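Local coordinates for protein endoglucanase FnCel5A (Fervidobacterium nodosum, PDB 3NCO) that probably hydrolyses internal beta-1,4-glucosidic bonds of cellulose, at residues I122-A127 against L162-K167. Residues are numbered along the deposited sequence; the frame is centred on the assembly and turned at random.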
ATOM      1  N   ILE A 122      15.054  -0.815  11.761  1.00 17.70           N
ATOM      2  CA  ILE A 122      14.814  -0.070  10.499  1.00 18.41           C
ATOM      3  C   ILE A 122      13.925   1.119  10.772  1.00 18.10           C
ATOM      4  O   ILE A 122      14.237   2.254  10.415  1.00 16.22           O
ATOM      5  CB  ILE A 122      14.186  -0.994   9.411  1.00 18.70           C
ATOM      6  CG1 ILE A 122      15.276  -1.913   8.878  1.00 20.44           C
ATOM      7  CG2 ILE A 122      13.532  -0.169   8.253  1.00 18.44           C
ATOM      8  CD1 ILE A 122      14.752  -3.115   8.090  1.00 16.55           C
ATOM      9  N   TRP A 123      12.816   0.874  11.440  1.00 16.67           N
ATOM     10  CA  TRP A 123      11.865   1.939  11.689  1.00 17.11           C
ATOM     11  C   TRP A 123      12.367   3.001  12.673  1.00 17.29           C
ATOM     12  O   TRP A 123      11.999   4.194  12.562  1.00 17.60           O
ATOM     13  CB  TRP A 123      10.500   1.370  12.058  1.00 16.66           C
ATOM     14  CG  TRP A 123       9.679   1.179  10.766  1.00 14.90           C
ATOM     15  CD1 TRP A 123       9.290  -0.028  10.148  1.00 15.86           C
ATOM     16  CD2 TRP A 123       9.236   2.217   9.910  1.00 16.65           C
ATOM     17  NE1 TRP A 123       8.593   0.247   8.991  1.00 17.14           N
ATOM     18  CE2 TRP A 123       8.572   1.615   8.808  1.00 17.72           C
ATOM     19  CE3 TRP A 123       9.337   3.616   9.976  1.00 18.55           C
ATOM     20  CZ2 TRP A 123       7.993   2.387   7.775  1.00 15.45           C
ATOM     21  CZ3 TRP A 123       8.770   4.373   8.993  1.00 16.24           C
ATOM     22  CH2 TRP A 123       8.097   3.777   7.875  1.00 16.39           C
ATOM     23  N   LYS A 124      13.190   2.602  13.637  1.00 18.52           N
ATOM     24  CA  LYS A 124      13.781   3.615  14.522  1.00 19.34           C
ATOM     25  C   LYS A 124      14.550   4.627  13.664  1.00 19.21           C
ATOM     26  O   LYS A 124      14.467   5.860  13.868  1.00 20.60           O
ATOM     27  CB  LYS A 124      14.712   2.934  15.514  1.00 20.66           C
ATOM     28  CG  LYS A 124      15.424   3.905  16.432  1.00 25.11           C
ATOM     29  CD  LYS A 124      16.183   3.109  17.493  1.00 25.66           C
ATOM     30  CE  LYS A 124      16.750   4.028  18.620  1.00 32.46           C
ATOM     31  NZ  LYS A 124      15.633   4.459  19.577  1.00 36.84           N
ATOM     32  N   GLN A 125      15.287   4.112  12.698  1.00 18.24           N
ATOM     33  CA  GLN A 125      16.073   4.945  11.814  1.00 19.62           C
ATOM     34  C   GLN A 125      15.240   5.766  10.819  1.00 18.90           C
ATOM     35  O   GLN A 125      15.564   6.932  10.570  1.00 19.14           O
ATOM     36  CB  GLN A 125      17.029   4.076  11.047  1.00 18.68           C
ATOM     37  CG  GLN A 125      18.110   3.565  11.955  1.00 20.36           C
ATOM     38  CD  GLN A 125      19.000   2.627  11.198  1.00 21.10           C
ATOM     39  OE1 GLN A 125      19.807   3.069  10.405  1.00 22.33           O
ATOM     40  NE2 GLN A 125      18.789   1.318  11.360  1.00 21.03           N
ATOM     41  N   VAL A 126      14.263   5.158  10.179  1.00 18.53           N
ATOM     42  CA  VAL A 126      13.450   5.870   9.191  1.00 17.96           C
ATOM     43  C   VAL A 126      12.649   6.976   9.901  1.00 18.82           C
ATOM     44  O   VAL A 126      12.635   8.164   9.439  1.00 19.23           O
ATOM     45  CB  VAL A 126      12.493   4.935   8.460  1.00 18.25           C
ATOM     46  CG1 VAL A 126      11.629   5.765   7.465  1.00 15.30           C
ATOM     47  CG2 VAL A 126      13.263   3.813   7.735  1.00 16.79           C
ATOM     48  N   ALA A 127      12.082   6.645  11.054  1.00 18.35           N
ATOM     49  CA  ALA A 127      11.399   7.661  11.858  1.00 18.98           C
ATOM     50  C   ALA A 127      12.339   8.787  12.247  1.00 18.74           C
ATOM     51  O   ALA A 127      11.966   9.983  12.250  1.00 19.68           O
ATOM     52  CB  ALA A 127      10.736   7.052  13.126  1.00 18.79           C
ATOM     53  N   LEU A 162       5.765   0.597  16.368  1.00 18.26           N
ATOM     54  CA  LEU A 162       5.027   1.854  16.598  1.00 17.89           C
ATOM     55  C   LEU A 162       5.622   2.641  17.776  1.00 19.50           C
ATOM     56  O   LEU A 162       5.802   3.866  17.684  1.00 18.94           O
ATOM     57  CB  LEU A 162       3.561   1.559  16.890  1.00 18.71           C
ATOM     58  CG  LEU A 162       2.621   2.772  17.035  1.00 17.87           C
ATOM     59  CD1 LEU A 162       2.664   3.653  15.767  1.00 17.84           C
ATOM     60  CD2 LEU A 162       1.221   2.240  17.297  1.00 20.01           C
ATOM     61  N   GLY A 163       5.978   1.927  18.850  1.00 18.20           N
ATOM     62  CA  GLY A 163       6.647   2.540  20.005  1.00 19.29           C
ATOM     63  C   GLY A 163       7.908   3.302  19.625  1.00 20.92           C
ATOM     64  O   GLY A 163       8.137   4.463  20.087  1.00 21.11           O
ATOM     65  N   GLU A 164       8.745   2.696  18.775  1.00 19.80           N
ATOM     66  CA  GLU A 164       9.969   3.375  18.337  1.00 20.86           C
ATOM     67  C   GLU A 164       9.649   4.548  17.416  1.00 21.11           C
ATOM     68  O   GLU A 164      10.266   5.614  17.506  1.00 22.65           O
ATOM     69  CB  GLU A 164      10.899   2.395  17.625  1.00 22.69           C
ATOM     70  CG  GLU A 164      11.580   1.444  18.627  1.00 26.96           C
ATOM     71  CD  GLU A 164      12.508   2.181  19.580  1.00 32.06           C
ATOM     72  OE1 GLU A 164      13.075   3.233  19.219  1.00 35.17           O
ATOM     73  OE2 GLU A 164      12.671   1.696  20.710  1.00 37.78           O
ATOM     74  N   ILE A 165       8.684   4.368  16.522  1.00 17.53           N
ATOM     75  CA  ILE A 165       8.273   5.499  15.685  1.00 18.42           C
ATOM     76  C   ILE A 165       7.807   6.679  16.536  1.00 18.99           C
ATOM     77  O   ILE A 165       8.184   7.846  16.271  1.00 20.65           O
ATOM     78  CB  ILE A 165       7.144   5.072  14.692  1.00 16.79           C
ATOM     79  CG1 ILE A 165       7.692   4.066  13.648  1.00 16.65           C
ATOM     80  CG2 ILE A 165       6.456   6.310  14.026  1.00 18.75           C
ATOM     81  CD1 ILE A 165       6.606   3.390  12.754  1.00 17.36           C
ATOM     82  N   ARG A 166       6.973   6.388  17.533  1.00 19.18           N
ATOM     83  CA  ARG A 166       6.333   7.445  18.326  1.00 19.03           C
ATOM     84  C   ARG A 166       7.306   8.269  19.173  1.00 19.96           C
ATOM     85  O   ARG A 166       6.950   9.369  19.600  1.00 20.70           O
ATOM     86  CB  ARG A 166       5.186   6.850  19.159  1.00 18.85           C
ATOM     87  CG  ARG A 166       4.017   6.474  18.310  1.00 21.42           C
ATOM     88  CD  ARG A 166       3.071   7.596  18.145  1.00 20.08           C
ATOM     89  NE  ARG A 166       1.950   7.232  17.260  1.00 19.87           N
ATOM     90  CZ  ARG A 166       1.808   7.613  15.995  1.00 19.01           C
ATOM     91  NH1 ARG A 166       2.683   8.373  15.375  1.00 18.32           N
ATOM     92  NH2 ARG A 166       0.746   7.202  15.353  1.00 15.97           N
ATOM     93  N   LYS A 167       8.512   7.741  19.401  1.00 20.65           N
ATOM     94  CA  LYS A 167       9.529   8.428  20.196  1.00 21.70           C
ATOM     95  C   LYS A 167       9.933   9.749  19.512  1.00 21.59           C
ATOM     96  O   LYS A 167      10.143  10.763  20.175  1.00 23.11           O
ATOM     97  CB  LYS A 167      10.768   7.540  20.407  1.00 23.08           C
ATOM     98  CG  LYS A 167      10.566   6.477  21.465  1.00 26.19           C
ATOM     99  CD  LYS A 167      11.825   5.685  21.706  1.00 31.14           C
ATOM    100  CE  LYS A 167      11.574   4.587  22.720  1.00 35.26           C
ATOM    101  NZ  LYS A 167      12.834   3.789  22.872  1.00 38.67           N
TER
HETATM  102  O   HOH W   1      12.736   7.024  15.969  1.00 27.68           O
HETATM  103  O   HOH W   2      15.689   5.503  22.547  1.00 49.36           O
HETATM  104  O   HOH W   3      15.283   2.140  21.926  1.00 55.45           O
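Lys124 reaches across to Glu164 with its whole side chain running past Glu164 OE1. Lys124 CB lies 4.1 Å from Glu164 OE1; CG, set anti to the backbone N (chi1 177°), and then CD and CE run past that same oxygen. A bend at chi4 (76°) turns Lys124 NZ back onto Glu164 OE1, closing a salt bridge of 2.9 Å on the syn side of the carboxylate, 25° out of its plane. The other oxygen, Glu164 OE2, takes Lys167 NZ at 3.0 Å, so one carboxylate holds two ammonium groups, with Lys124 NZ and Lys167 NZ 4.4 Å apart; a water accepts from both, weakly from Lys167. An alanine at Glu164 would probably leave these two like charges facing each other without their shared counter-charge. Beneath this solvent-facing network the contact turns apolar: Ile165 CD1 rests obliquely against the Trp123 ring, 3.9 Å from Trp123 CE3, and Ala127 CB packs on Ile165 CA. Trp123 NE1 is hydrogen-bonded to Ile141 O. Helices 112-130 and 151-168, running nearly parallel here, are consecutive outer helices of the TIM barrel, and Ala127 and Ile165 both rest on Phe139 of strand 137-140, which lies between them in sequence, while Ile165 also touches Val174 of strand 174-177.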